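Local coordinates for protein inorganic pyrophosphatase (Shewanella sp. AS-11, PDB 6LL7) that probably catalyses the hydrolysis of diphosphate to two phosphates, using manganese ions held in a DHH-family domain, at residues V7-P12 with I77-D82; D13-C18 with C116-I121; V69-H74 with A87-I92; D73-T78 with H96-L101. All coordinates share one frame; numbering follows the deposited sequence.

Contact 1 of 4, residues V7-P12 with I77-D82; sequences VGHKIP and ITQAPD. With MN (manganese (II) ion), chain E.
Lys10 provides both polar bonds across this contact, one from its backbone and one from its ammonium group. Its backbone N donates to Gln79 O over 3.2 Å, nearly straight at 166° at the hydrogen; His9 CA brings a CA-H...O approach to the same oxygen. The charged pair is Lys10 NZ with Asp82 OD1, a salt bridge modelled at 2.5 Å, short enough for its exact length to be doubtful. NZ arrives on the syn side but well off the carboxylate plane. Bends in the last two torsions of the lysine lead its chain past the carbonyls of the 77-82 loop, with CE 3.6 Å from Ala80 O.

The 7-12 segment runs from the end of strand 4-7 of the parallel sheet toward helix 14-29, a position that brings His9 to the manganese site of this DHH-family domain. His9 NE2 binds one manganese ion at 2.2 Å, and Asp13 and Asp73 are ligands of the same ion.

Gln79 packs against His9. The two side chains run alongside in the same direction, amide and ring planes 25° apart, with Gln79 OE1 3.3 Å from His9 CB. OE1 also takes a weak hydrogen bond from Lys204, in the DHHA2 domain. Rotation of the imidazole is restrained from its other nitrogen, since His9 ND1 donates to Lys10 O over 3.0 Å, from above that carbonyl's plane.

Contact 2 of 4, residues D13-C18 with C116-I121; sequences DSDSIC and CSNTVI. Unlike the reference sequence in segment 116-121: Ser117 (reference Arg). With MN (manganese (II) ion), chain F; MN (manganese (II) ion), chain E.
The carboxylate of Asp15 is met by Asn118 ND2 nearly along the C-O axis of OD1, and by Ser117 at OD2. Asn118 ND2 lies 2.7 Å from Asp15 OD1 at an N-H...O angle of 161°, and amide and carboxylate are turned 51° apart. At Asp15 OD2, Ser117 N comes in near the carboxylate plane on the syn side, 3.1 Å away, whereas Ser117 OG donates from above it at 2.9 Å. Asp13 OD1 has partners on opposite faces: Ser16 N, 3.0 Å away, and Ser16 OG.

The segments are the N-terminal turns of two helices. Asp13 is the N-cap of helix 14-29 and Cys116 that of helix 117-128, and the short axes run 32° from parallel, 10.0 Å apart. Asp15 OD2 binds one manganese ion at 2.2 Å, alongside Asp73, His95 and Asp147, so Ser117 (arginine in the reference sequence) and Asn118 probably help orient a metal ligand from the second shell. An alanine in place of Asn118 removes the amide, which would probably cost Asp15 OD1 its strong N-H donor and leave a carboxylate fixed mainly through OD2. Asn118 OD1 is buried, 3.8 Å from Cys18 O, with no hydrogen-bonding partner in the model.

Contact 3 of 4, residues V69-H74 with A87-I92; sequences VYIVDH and ATIVGI. With MN (manganese (II) ion), chain E; MN (manganese (II) ion), chain F.
The ring of Tyr70 lies flat over Gly91, a closely packed part of this strand pair. Gly91 CA sits 3.4 Å from the ring centroid and 5° off its normal, a CH-pi contact over the middle of the face. A CB built on Gly91 would fall 2.1 Å from Tyr70 CE2, so the ring occupies the space a side chain would need. With CG swung anti to the backbone N (chi1 -153°), the tyrosine turns back across the neighbouring strand, and its OH is hydrogen-bonded to Glu108. A leucine at this position lacks the flat face and the hydroxyl, and would probably leave Gly91 poorly covered and Glu108 without that bond.

On the opposite face of the sheet Ile71 packs on Ile89 and Ile92, its CG1 4.0 Å from Ile89 CG2. The looser side is at the partly exposed Ala87, Thr88 and Val90, although Val69 CG2 still meets Ala87 CB at 3.8 Å. Val90 CG2 touches the Tyr70 ring only loosely, 4.5 Å from CD2, though it lies 3.6 Å from Val69 O.

Backbone bonds register the strands. Val69 N donates to Thr88 O, and Val90 N to Val69 O over 2.8 Å; a beta bulge at Val90 then shifts the pairing by one, before Ile71 N reaches Gly91 O at 3.0 Å. Asp73 follows directly on strand 68-72, and its carboxylate oxygens bind different manganese ions, a metal site at the C-terminal ends of the parallel strands of a DHH-family domain.

Contact 4 of 4, residues D73-T78 with H96-L101; sequences DHSEIT and HKLGDL. With MN (manganese (II) ion), chain E; MN (manganese (II) ion), chain F; CA (calcium ion), chain G.
Asp73 and His96 meet closest to the metals: Asp73 OD1, a ligand of one of the two manganese ions, lies 3.3 Å from His96 CE1, at the edge of the imidazole and near its plane. Carboxylate and ring planes stand 42° apart, and His96 ND1 is hydrogen-bonded to Asp94.

Further out, Ser75 is gripped on both its side chain and its backbone. Gly99 N donates to Ser75 OG over 2.8 Å, almost straight at 165°, while Leu101 N reaches Ser75 O over 3.2 Å from above the carbonyl plane. Water 3 lies between Ser75 OG and Lys97 O and probably links them.

The outermost layer is charged. Glu76, bent at chi2 (-69°), turns its carboxylate back over Gly99 CA, and OE2 forms a salt bridge with Lys97 NZ at 3.0 Å. Asp100 OD1 accepts from Ile77 N over 3.0 Å and is also met by water 4, which accepts from Thr78 N. The carboxylates of Glu76 and Asp100 approach to 3.7 Å between OE1 and OD1, an unfavourable pairing that the lysine probably eases.

Gly99 O and Leu101 O bind a calcium ion, each at 2.8 Å, so the loop that follows the DHH motif, Asp94-His95-His96, carries a backbone-carbonyl calcium site.

In the fold
Contacts 2 and 3 are buried, whereas contacts 1 and 4 join loops that are partly exposed. Contact 3 joins two neighbouring strands of the parallel sheet, with apolar packing and backbone bonds interrupted by a bulge; contact 2 joins two helix starts through side-chain and backbone donors converging on a carboxylate. Salt bridges appear only in the loop contacts, 1 and 4, which share Ile77 and Thr78. Contacts 3 and 4 share Asp73 and His74, and Leu101 of contact 4 packs on Ile71, Ile89 and Ile92 of contact 3. All four meet at the manganese pair: contact 1 adds His9, contact 2 Asp13 and Asp15, and the other two Asp73, while calcium belongs to contact 4 alone.

Contact 1 of 4, residues V7-P12 with I77-D82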
loop_
_atom_site.group_PDB
_atom_site.type_symbol
_atom_site.label_atom_id
_atom_site.label_comp_id
_atom_site.label_asym_id
_atom_site.label_seq_id
_atom_site.Cartn_x
_atom_site.Cartn_y
_atom_site.Cartn_z
ATOM N N VAL A 7 1.991 -13.659 2.942
ATOM C CA VAL A 7 2.273 -12.432 3.729
ATOM C C VAL A 7 2.663 -11.295 2.785
ATOM O O VAL A 7 3.418 -11.541 1.831
ATOM C CB VAL A 7 3.323 -12.719 4.820
ATOM C CG1 VAL A 7 4.691 -13.032 4.229
ATOM C CG2 VAL A 7 3.399 -11.571 5.826
ATOM N N GLY A 8 2.114 -10.107 3.046
ATOM C CA GLY A 8 2.424 -8.872 2.314
ATOM C C GLY A 8 3.578 -8.121 2.959
ATOM O O GLY A 8 4.318 -8.722 3.757
ATOM N N HIS A 9 3.721 -6.839 2.617
ATOM C CA HIS A 9 4.892 -6.003 2.985
ATOM C C HIS A 9 4.753 -5.479 4.423
ATOM O O HIS A 9 3.626 -5.409 4.952
ATOM C CB HIS A 9 5.130 -4.852 1.976
ATOM C CG HIS A 9 3.951 -3.987 1.665
ATOM N ND1 HIS A 9 3.268 -3.258 2.630
ATOM C CD2 HIS A 9 3.358 -3.698 0.480
ATOM C CE1 HIS A 9 2.274 -2.592 2.061
ATOM N NE2 HIS A 9 2.316 -2.834 0.731
ATOM N N LYS A 10 5.906 -5.156 5.015
ATOM C CA LYS A 10 6.043 -4.326 6.228
ATOM C C LYS A 10 5.129 -3.117 6.074
ATOM O O LYS A 10 5.057 -2.600 4.943
ATOM C CB LYS A 10 7.487 -3.843 6.405
ATOM C CG LYS A 10 8.514 -4.958 6.503
ATOM C CD LYS A 10 9.798 -4.522 7.190
ATOM C CE LYS A 10 10.412 -5.664 7.977
ATOM N NZ LYS A 10 11.885 -5.563 8.027
ATOM N N ILE A 11 4.504 -2.694 7.178
ATOM C CA ILE A 11 3.486 -1.610 7.220
ATOM C C ILE A 11 2.358 -2.002 6.266
ATOM O O ILE A 11 2.090 -1.341 5.275
ATOM C CB ILE A 11 4.143 -0.240 6.961
ATOM C CG1 ILE A 11 5.325 -0.049 7.929
ATOM C CG2 ILE A 11 3.121 0.885 7.073
ATOM C CD1 ILE A 11 5.905 1.340 8.014
ATOM N N PRO A 12 1.682 -3.136 6.530
ATOM C CA PRO A 12 0.668 -3.652 5.610
ATOM C C PRO A 12 -0.437 -2.659 5.237
ATOM O O PRO A 12 -0.976 -2.012 6.098
ATOM C CB PRO A 12 0.064 -4.841 6.389
ATOM C CG PRO A 12 0.492 -4.650 7.818
ATOM C CD PRO A 12 1.842 -3.974 7.725
ATOM N N ILE A 77 13.564 -7.167 -0.913
ATOM C CA ILE A 77 14.180 -7.655 0.351
ATOM C C ILE A 77 13.709 -6.758 1.503
ATOM O O ILE A 77 13.272 -7.334 2.516
ATOM C CB ILE A 77 15.716 -7.715 0.219
ATOM C CG1 ILE A 77 16.142 -8.766 -0.814
ATOM C CG2 ILE A 77 16.384 -7.942 1.573
ATOM C CD1 ILE A 77 17.629 -8.790 -1.092
ATOM N N THR A 78 13.778 -5.418 1.371
ATOM C CA THR A 78 13.541 -4.476 2.505
ATOM C C THR A 78 12.089 -4.584 2.973
ATOM O O THR A 78 11.871 -4.465 4.190
ATOM C CB THR A 78 13.872 -3.000 2.204
ATOM O OG1 THR A 78 13.220 -2.576 1.008
ATOM C CG2 THR A 78 15.356 -2.727 2.077
ATOM N N GLN A 79 11.137 -4.822 2.060
ATOM C CA GLN A 79 9.695 -4.941 2.406
ATOM C C GLN A 79 9.352 -6.354 2.885
ATOM O O GLN A 79 8.236 -6.544 3.380
ATOM C CB GLN A 79 8.835 -4.521 1.216
ATOM C CG GLN A 79 8.683 -3.009 1.114
ATOM C CD GLN A 79 7.647 -2.636 0.089
ATOM O OE1 GLN A 79 6.498 -2.333 0.417
ATOM N NE2 GLN A 79 8.062 -2.668 -1.171
ATOM N N ALA A 80 10.278 -7.310 2.757
ATOM C CA ALA A 80 10.103 -8.720 3.174
ATOM C C ALA A 80 10.383 -8.857 4.667
ATOM O O ALA A 80 11.000 -7.975 5.264
ATOM C CB ALA A 80 11.013 -9.580 2.354
ATOM N N PRO A 81 9.981 -9.983 5.301
ATOM C CA PRO A 81 10.371 -10.282 6.681
ATOM C C PRO A 81 11.891 -10.204 6.870
ATOM O O PRO A 81 12.603 -10.475 5.906
ATOM C CB PRO A 81 9.883 -11.721 6.893
ATOM C CG PRO A 81 8.728 -11.846 5.954
ATOM C CD PRO A 81 9.127 -11.035 4.735
ATOM N N ASP A 82 12.367 -9.804 8.058
ATOM C CA ASP A 82 13.818 -9.560 8.279
ATOM C C ASP A 82 14.617 -10.787 7.840
ATOM O O ASP A 82 15.660 -10.598 7.200
ATOM C CB ASP A 82 14.134 -9.236 9.741
ATOM C CG ASP A 82 13.701 -7.846 10.168
ATOM O OD1 ASP A 82 13.591 -6.969 9.284
ATOM O OD2 ASP A 82 13.459 -7.659 11.382
HETATM MN MN MN E . 0.934 -2.151 -0.905
HETATM O O HOH W 1 2.067 -2.175 -2.399
#

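Contact 2 of 4, residues D13-C18 with C116-I121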
loop_
_atom_site.group_PDB
_atom_site.type_symbol
_atom_site.label_atom_id
_atom_site.label_comp_id
_atom_site.label_asym_id
_atom_site.label_seq_id
_atom_site.Cartn_x
_atom_site.Cartn_y
_atom_site.Cartn_z
ATOM N N ASP A 13 -0.791 -2.581 3.966
ATOM C CA ASP A 13 -1.971 -1.810 3.472
ATOM C C ASP A 13 -3.108 -2.794 3.228
ATOM O O ASP A 13 -2.894 -3.983 3.485
ATOM C CB ASP A 13 -1.625 -1.020 2.208
ATOM C CG ASP A 13 -0.984 -1.861 1.121
ATOM O OD1 ASP A 13 -0.902 -3.096 1.294
ATOM O OD2 ASP A 13 -0.542 -1.266 0.138
ATOM N N SER A 14 -4.263 -2.338 2.730
ATOM C CA SER A 14 -5.417 -3.231 2.452
ATOM C C SER A 14 -5.034 -4.348 1.472
ATOM O O SER A 14 -5.414 -5.528 1.753
ATOM C CB SER A 14 -6.610 -2.460 1.989
ATOM O OG SER A 14 -7.167 -1.730 3.074
ATOM N N ASP A 15 -4.272 -4.029 0.415
ATOM C CA ASP A 15 -3.850 -4.999 -0.626
ATOM C C ASP A 15 -3.099 -6.158 0.030
ATOM O O ASP A 15 -3.460 -7.320 -0.268
ATOM C CB ASP A 15 -2.990 -4.348 -1.715
ATOM C CG ASP A 15 -2.803 -5.194 -2.971
ATOM O OD1 ASP A 15 -3.598 -6.137 -3.144
ATOM O OD2 ASP A 15 -1.897 -4.868 -3.785
ATOM N N SER A 16 -2.072 -5.862 0.844
ATOM C CA SER A 16 -1.233 -6.876 1.539
ATOM C C SER A 16 -2.090 -7.757 2.461
ATOM O O SER A 16 -1.809 -8.970 2.512
ATOM C CB SER A 16 -0.109 -6.253 2.325
ATOM O OG SER A 16 0.739 -5.440 1.501
ATOM N N ILE A 17 -3.070 -7.201 3.192
ATOM C CA ILE A 17 -3.850 -7.951 4.222
ATOM C C ILE A 17 -4.972 -8.723 3.510
ATOM O O ILE A 17 -5.101 -9.941 3.749
ATOM C CB ILE A 17 -4.407 -6.997 5.298
ATOM C CG1 ILE A 17 -3.311 -6.295 6.102
ATOM C CG2 ILE A 17 -5.388 -7.724 6.198
ATOM C CD1 ILE A 17 -2.487 -7.218 6.980
ATOM N N CYS A 18 -5.784 -8.043 2.686
ATOM C CA CYS A 18 -6.924 -8.659 1.950
ATOM C C CYS A 18 -6.387 -9.714 0.964
ATOM O O CYS A 18 -7.062 -10.723 0.739
ATOM C CB CYS A 18 -7.759 -7.578 1.255
ATOM S SG CYS A 18 -8.642 -6.451 2.380
ATOM N N CYS A 116 -3.197 -3.447 -8.680
ATOM C CA CYS A 116 -3.520 -4.172 -7.428
ATOM C C CYS A 116 -3.245 -5.684 -7.501
ATOM O O CYS A 116 -3.776 -6.360 -8.419
ATOM C CB CYS A 116 -4.983 -3.958 -7.085
ATOM S SG CYS A 116 -5.379 -4.368 -5.371
ATOM N N SER A 117 -2.532 -6.212 -6.494
ATOM C CA SER A 117 -2.232 -7.655 -6.328
ATOM C C SER A 117 -3.538 -8.464 -6.355
ATOM O O SER A 117 -3.570 -9.567 -6.924
ATOM C CB SER A 117 -1.444 -7.919 -5.072
ATOM O OG SER A 117 -0.367 -7.013 -4.925
ATOM N N ASN A 118 -4.595 -7.912 -5.783
ATOM C CA ASN A 118 -5.901 -8.608 -5.643
ATOM C C ASN A 118 -6.521 -8.793 -7.037
ATOM O O ASN A 118 -7.292 -9.710 -7.212
ATOM C CB ASN A 118 -6.774 -7.883 -4.613
ATOM C CG ASN A 118 -6.565 -8.431 -3.218
ATOM O OD1 ASN A 118 -7.296 -9.311 -2.784
ATOM N ND2 ASN A 118 -5.565 -7.941 -2.503
ATOM N N THR A 119 -6.175 -7.950 -8.006
ATOM C CA THR A 119 -6.599 -8.121 -9.423
ATOM C C THR A 119 -5.981 -9.396 -9.999
ATOM O O THR A 119 -6.704 -10.142 -10.691
ATOM C CB THR A 119 -6.214 -6.924 -10.289
ATOM O OG1 THR A 119 -6.902 -5.814 -9.712
ATOM C CG2 THR A 119 -6.567 -7.112 -11.751
ATOM N N VAL A 120 -4.697 -9.621 -9.705
ATOM C CA VAL A 120 -3.955 -10.843 -10.113
ATOM C C VAL A 120 -4.561 -12.053 -9.391
ATOM O O VAL A 120 -4.781 -13.079 -10.080
ATOM C CB VAL A 120 -2.460 -10.738 -9.807
ATOM C CG1 VAL A 120 -1.734 -11.968 -10.318
ATOM C CG2 VAL A 120 -1.845 -9.479 -10.399
ATOM N N ILE A 121 -4.832 -11.942 -8.079
ATOM C CA ILE A 121 -5.328 -13.072 -7.243
ATOM C C ILE A 121 -6.688 -13.496 -7.804
ATOM O O ILE A 121 -7.024 -14.690 -7.702
ATOM C CB ILE A 121 -5.397 -12.704 -5.747
ATOM C CG1 ILE A 121 -4.001 -12.474 -5.151
ATOM C CG2 ILE A 121 -6.166 -13.775 -4.977
ATOM C CD1 ILE A 121 -4.009 -12.004 -3.722
HETATM MN MN MN F . -0.651 -3.126 -4.165
HETATM MN MN MN E . 0.934 -2.151 -0.905
HETATM O O HOH W 1 2.067 -2.175 -2.399
HETATM O O HOH W 2 0.301 -0.970 -3.569
#

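Contact 3 of 4, residues V69-H74 with A87-I92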
loop_
_atom_site.group_PDB
_atom_site.type_symbol
_atom_site.label_atom_id
_atom_site.label_comp_id
_atom_site.label_asym_id
_atom_site.label_seq_id
_atom_site.Cartn_x
_atom_site.Cartn_y
_atom_site.Cartn_z
ATOM N N VAL A 69 6.874 -19.458 2.411
ATOM C CA VAL A 69 6.353 -18.066 2.382
ATOM C C VAL A 69 5.841 -17.789 0.967
ATOM O O VAL A 69 6.582 -18.069 0.003
ATOM C CB VAL A 69 7.451 -17.076 2.805
ATOM C CG1 VAL A 69 7.013 -15.631 2.666
ATOM C CG2 VAL A 69 7.921 -17.354 4.225
ATOM N N TYR A 70 4.606 -17.306 0.857
ATOM C CA TYR A 70 4.042 -16.758 -0.397
ATOM C C TYR A 70 3.977 -15.241 -0.227
ATOM O O TYR A 70 3.200 -14.757 0.639
ATOM C CB TYR A 70 2.677 -17.385 -0.687
ATOM C CG TYR A 70 2.319 -17.418 -2.151
ATOM C CD1 TYR A 70 2.319 -16.261 -2.916
ATOM C CD2 TYR A 70 2.002 -18.617 -2.784
ATOM C CE1 TYR A 70 2.021 -16.293 -4.270
ATOM C CE2 TYR A 70 1.695 -18.665 -4.133
ATOM C CZ TYR A 70 1.704 -17.497 -4.879
ATOM O OH TYR A 70 1.411 -17.532 -6.208
ATOM N N ILE A 71 4.782 -14.522 -1.001
ATOM C CA ILE A 71 4.902 -13.040 -0.891
ATOM C C ILE A 71 3.756 -12.367 -1.663
ATOM O O ILE A 71 3.502 -12.775 -2.795
ATOM C CB ILE A 71 6.265 -12.581 -1.418
ATOM C CG1 ILE A 71 7.431 -13.193 -0.629
ATOM C CG2 ILE A 71 6.334 -11.058 -1.441
ATOM C CD1 ILE A 71 7.805 -12.441 0.620
ATOM N N VAL A 72 3.131 -11.341 -1.081
ATOM C CA VAL A 72 2.079 -10.506 -1.739
ATOM C C VAL A 72 2.535 -9.039 -1.826
ATOM O O VAL A 72 3.037 -8.519 -0.804
ATOM C CB VAL A 72 0.755 -10.614 -0.974
ATOM C CG1 VAL A 72 -0.323 -9.744 -1.603
ATOM C CG2 VAL A 72 0.294 -12.051 -0.848
ATOM N N ASP A 73 2.389 -8.419 -3.007
ATOM C CA ASP A 73 2.322 -6.938 -3.190
ATOM C C ASP A 73 3.706 -6.305 -3.021
ATOM O O ASP A 73 3.781 -5.113 -2.670
ATOM C CB ASP A 73 1.361 -6.309 -2.166
ATOM C CG ASP A 73 0.892 -4.897 -2.457
ATOM O OD1 ASP A 73 0.901 -4.498 -3.637
ATOM O OD2 ASP A 73 0.500 -4.213 -1.480
ATOM N N HIS A 74 4.760 -7.068 -3.218
ATOM C CA HIS A 74 6.143 -6.549 -3.420
ATOM C C HIS A 74 7.026 -7.673 -3.989
ATOM O O HIS A 74 6.562 -8.816 -4.036
ATOM C CB HIS A 74 6.707 -6.001 -2.102
ATOM C CG HIS A 74 6.962 -7.062 -1.083
ATOM N ND1 HIS A 74 8.213 -7.636 -0.932
ATOM C CD2 HIS A 74 6.162 -7.623 -0.147
ATOM C CE1 HIS A 74 8.159 -8.521 0.034
ATOM N NE2 HIS A 74 6.921 -8.529 0.539
ATOM N N ALA A 87 14.112 -18.248 4.935
ATOM C CA ALA A 87 12.837 -18.890 4.537
ATOM C C ALA A 87 12.962 -19.393 3.095
ATOM O O ALA A 87 14.025 -19.189 2.465
ATOM C CB ALA A 87 11.685 -17.941 4.702
ATOM N N THR A 88 11.937 -20.107 2.635
ATOM C CA THR A 88 11.779 -20.565 1.243
ATOM C C THR A 88 10.546 -19.851 0.669
ATOM O O THR A 88 9.422 -20.114 1.125
ATOM C CB THR A 88 11.675 -22.095 1.205
ATOM O OG1 THR A 88 12.830 -22.594 1.875
ATOM C CG2 THR A 88 11.611 -22.664 -0.195
ATOM N N ILE A 89 10.773 -18.952 -0.286
ATOM C CA ILE A 89 9.710 -18.284 -1.071
ATOM C C ILE A 89 9.143 -19.334 -2.041
ATOM O O ILE A 89 9.902 -19.829 -2.879
ATOM C CB ILE A 89 10.260 -17.047 -1.807
ATOM C CG1 ILE A 89 11.118 -16.158 -0.889
ATOM C CG2 ILE A 89 9.088 -16.304 -2.458
ATOM C CD1 ILE A 89 11.635 -14.886 -1.519
ATOM N N VAL A 90 7.874 -19.702 -1.912
ATOM C CA VAL A 90 7.224 -20.699 -2.817
ATOM C C VAL A 90 6.346 -19.959 -3.839
ATOM O O VAL A 90 5.956 -20.568 -4.844
ATOM C CB VAL A 90 6.426 -21.760 -2.029
ATOM C CG1 VAL A 90 7.344 -22.605 -1.153
ATOM C CG2 VAL A 90 5.297 -21.172 -1.195
ATOM N N GLY A 91 6.096 -18.668 -3.635
ATOM C CA GLY A 91 5.211 -17.868 -4.502
ATOM C C GLY A 91 5.486 -16.391 -4.369
ATOM O O GLY A 91 5.936 -15.974 -3.296
ATOM N N ILE A 92 5.300 -15.639 -5.449
ATOM C CA ILE A 92 5.134 -14.163 -5.388
ATOM C C ILE A 92 3.923 -13.779 -6.240
ATOM O O ILE A 92 3.900 -14.174 -7.416
ATOM C CB ILE A 92 6.371 -13.396 -5.861
ATOM C CG1 ILE A 92 7.615 -13.698 -5.021
ATOM C CG2 ILE A 92 6.031 -11.904 -5.848
ATOM C CD1 ILE A 92 8.902 -13.221 -5.659
HETATM MN MN MN E . 0.934 -2.151 -0.905
HETATM MN MN MN F . -0.651 -3.126 -4.165
HETATM O O HOH W 1 2.067 -2.175 -2.399
HETATM O O HOH W 2 0.301 -0.970 -3.569
#

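Contact 4 of 4, residues D73-T78 with H96-L101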
loop_
_atom_site.group_PDB
_atom_site.type_symbol
_atom_site.label_atom_id
_atom_site.label_comp_id
_atom_site.label_asym_id
_atom_site.label_seq_id
_atom_site.Cartn_x
_atom_site.Cartn_y
_atom_site.Cartn_z
ATOM N N ASP A 73 2.389 -8.419 -3.007
ATOM C CA ASP A 73 2.322 -6.938 -3.190
ATOM C C ASP A 73 3.706 -6.305 -3.021
ATOM O O ASP A 73 3.781 -5.113 -2.670
ATOM C CB ASP A 73 1.361 -6.309 -2.166
ATOM C CG ASP A 73 0.892 -4.897 -2.457
ATOM O OD1 ASP A 73 0.901 -4.498 -3.637
ATOM O OD2 ASP A 73 0.500 -4.213 -1.480
ATOM N N HIS A 74 4.760 -7.068 -3.218
ATOM C CA HIS A 74 6.143 -6.549 -3.420
ATOM C C HIS A 74 7.026 -7.673 -3.989
ATOM O O HIS A 74 6.562 -8.816 -4.036
ATOM C CB HIS A 74 6.707 -6.001 -2.102
ATOM C CG HIS A 74 6.962 -7.062 -1.083
ATOM N ND1 HIS A 74 8.213 -7.636 -0.932
ATOM C CD2 HIS A 74 6.162 -7.623 -0.147
ATOM C CE1 HIS A 74 8.159 -8.521 0.034
ATOM N NE2 HIS A 74 6.921 -8.529 0.539
ATOM N N SER A 75 8.249 -7.346 -4.394
ATOM C CA SER A 75 9.311 -8.334 -4.689
ATOM C C SER A 75 10.653 -7.782 -4.200
ATOM O O SER A 75 11.660 -7.991 -4.896
ATOM C CB SER A 75 9.328 -8.714 -6.159
ATOM O OG SER A 75 9.509 -7.583 -7.008
ATOM N N GLU A 76 10.637 -7.117 -3.039
ATOM C CA GLU A 76 11.805 -6.414 -2.435
ATOM C C GLU A 76 12.248 -7.126 -1.148
ATOM O O GLU A 76 11.373 -7.563 -0.366
ATOM C CB GLU A 76 11.468 -4.964 -2.081
ATOM C CG GLU A 76 10.888 -4.148 -3.223
ATOM C CD GLU A 76 11.872 -3.849 -4.343
ATOM O OE1 GLU A 76 13.105 -3.722 -4.058
ATOM O OE2 GLU A 76 11.409 -3.742 -5.509
ATOM N N ILE A 77 13.564 -7.167 -0.913
ATOM C CA ILE A 77 14.180 -7.655 0.351
ATOM C C ILE A 77 13.709 -6.758 1.503
ATOM O O ILE A 77 13.272 -7.334 2.516
ATOM C CB ILE A 77 15.716 -7.715 0.219
ATOM C CG1 ILE A 77 16.142 -8.766 -0.814
ATOM C CG2 ILE A 77 16.384 -7.942 1.573
ATOM C CD1 ILE A 77 17.629 -8.790 -1.092
ATOM N N THR A 78 13.778 -5.418 1.371
ATOM C CA THR A 78 13.541 -4.476 2.505
ATOM C C THR A 78 12.089 -4.584 2.973
ATOM O O THR A 78 11.871 -4.465 4.190
ATOM C CB THR A 78 13.872 -3.000 2.204
ATOM O OG1 THR A 78 13.220 -2.576 1.008
ATOM C CG2 THR A 78 15.356 -2.727 2.077
ATOM N N HIS A 96 4.178 -4.795 -9.050
ATOM C CA HIS A 96 5.308 -3.833 -9.066
ATOM C C HIS A 96 6.413 -4.320 -10.000
ATOM O O HIS A 96 6.360 -5.481 -10.466
ATOM C CB HIS A 96 5.876 -3.623 -7.665
ATOM C CG HIS A 96 4.894 -2.996 -6.735
ATOM N ND1 HIS A 96 4.062 -3.747 -5.914
ATOM C CD2 HIS A 96 4.590 -1.695 -6.512
ATOM C CE1 HIS A 96 3.284 -2.932 -5.236
ATOM N NE2 HIS A 96 3.610 -1.664 -5.568
ATOM N N LYS A 97 7.386 -3.435 -10.207
ATOM C CA LYS A 97 8.718 -3.722 -10.782
ATOM C C LYS A 97 9.332 -4.918 -10.046
ATOM O O LYS A 97 8.990 -5.172 -8.880
ATOM C CB LYS A 97 9.588 -2.460 -10.728
ATOM C CG LYS A 97 10.071 -2.034 -9.343
ATOM C CD LYS A 97 11.002 -0.820 -9.401
ATOM C CE LYS A 97 11.725 -0.536 -8.102
ATOM N NZ LYS A 97 12.399 -1.755 -7.573
ATOM N N LEU A 98 10.178 -5.669 -10.745
ATOM C CA LEU A 98 10.834 -6.864 -10.176
ATOM C C LEU A 98 12.038 -6.389 -9.348
ATOM O O LEU A 98 12.973 -5.807 -9.930
ATOM C CB LEU A 98 11.234 -7.823 -11.304
ATOM C CG LEU A 98 11.913 -9.112 -10.837
ATOM C CD1 LEU A 98 10.958 -9.955 -10.017
ATOM C CD2 LEU A 98 12.496 -9.875 -11.997
ATOM N N GLY A 99 11.981 -6.627 -8.035
ATOM C CA GLY A 99 13.017 -6.213 -7.079
ATOM C C GLY A 99 14.019 -7.314 -6.839
ATOM O O GLY A 99 14.104 -8.241 -7.669
ATOM N N ASP A 100 14.713 -7.241 -5.702
ATOM C CA ASP A 100 15.982 -7.972 -5.473
ATOM C C ASP A 100 15.696 -9.279 -4.725
ATOM O O ASP A 100 16.671 -9.980 -4.358
ATOM C CB ASP A 100 17.017 -7.051 -4.805
ATOM C CG ASP A 100 16.545 -6.315 -3.557
ATOM O OD1 ASP A 100 15.373 -6.502 -3.154
ATOM O OD2 ASP A 100 17.367 -5.549 -2.999
ATOM N N LEU A 101 14.431 -9.645 -4.530
ATOM C CA LEU A 101 14.121 -11.009 -4.017
ATOM C C LEU A 101 14.673 -12.009 -5.027
ATOM O O LEU A 101 14.686 -11.685 -6.249
ATOM C CB LEU A 101 12.627 -11.225 -3.803
ATOM C CG LEU A 101 12.042 -10.663 -2.508
ATOM C CD1 LEU A 101 10.572 -11.029 -2.416
ATOM C CD2 LEU A 101 12.788 -11.177 -1.290
HETATM MN MN MN E . 0.934 -2.151 -0.905
HETATM MN MN MN F . -0.651 -3.126 -4.165
HETATM CA CA CA G . 15.376 -10.527 -8.727
HETATM O O HOH W 3 7.220 -7.609 -8.317
HETATM O O HOH W 4 14.940 -4.335 -1.097
HETATM O O HOH W 1 2.067 -2.175 -2.399
HETATM O O HOH W 2 0.301 -0.970 -3.569
#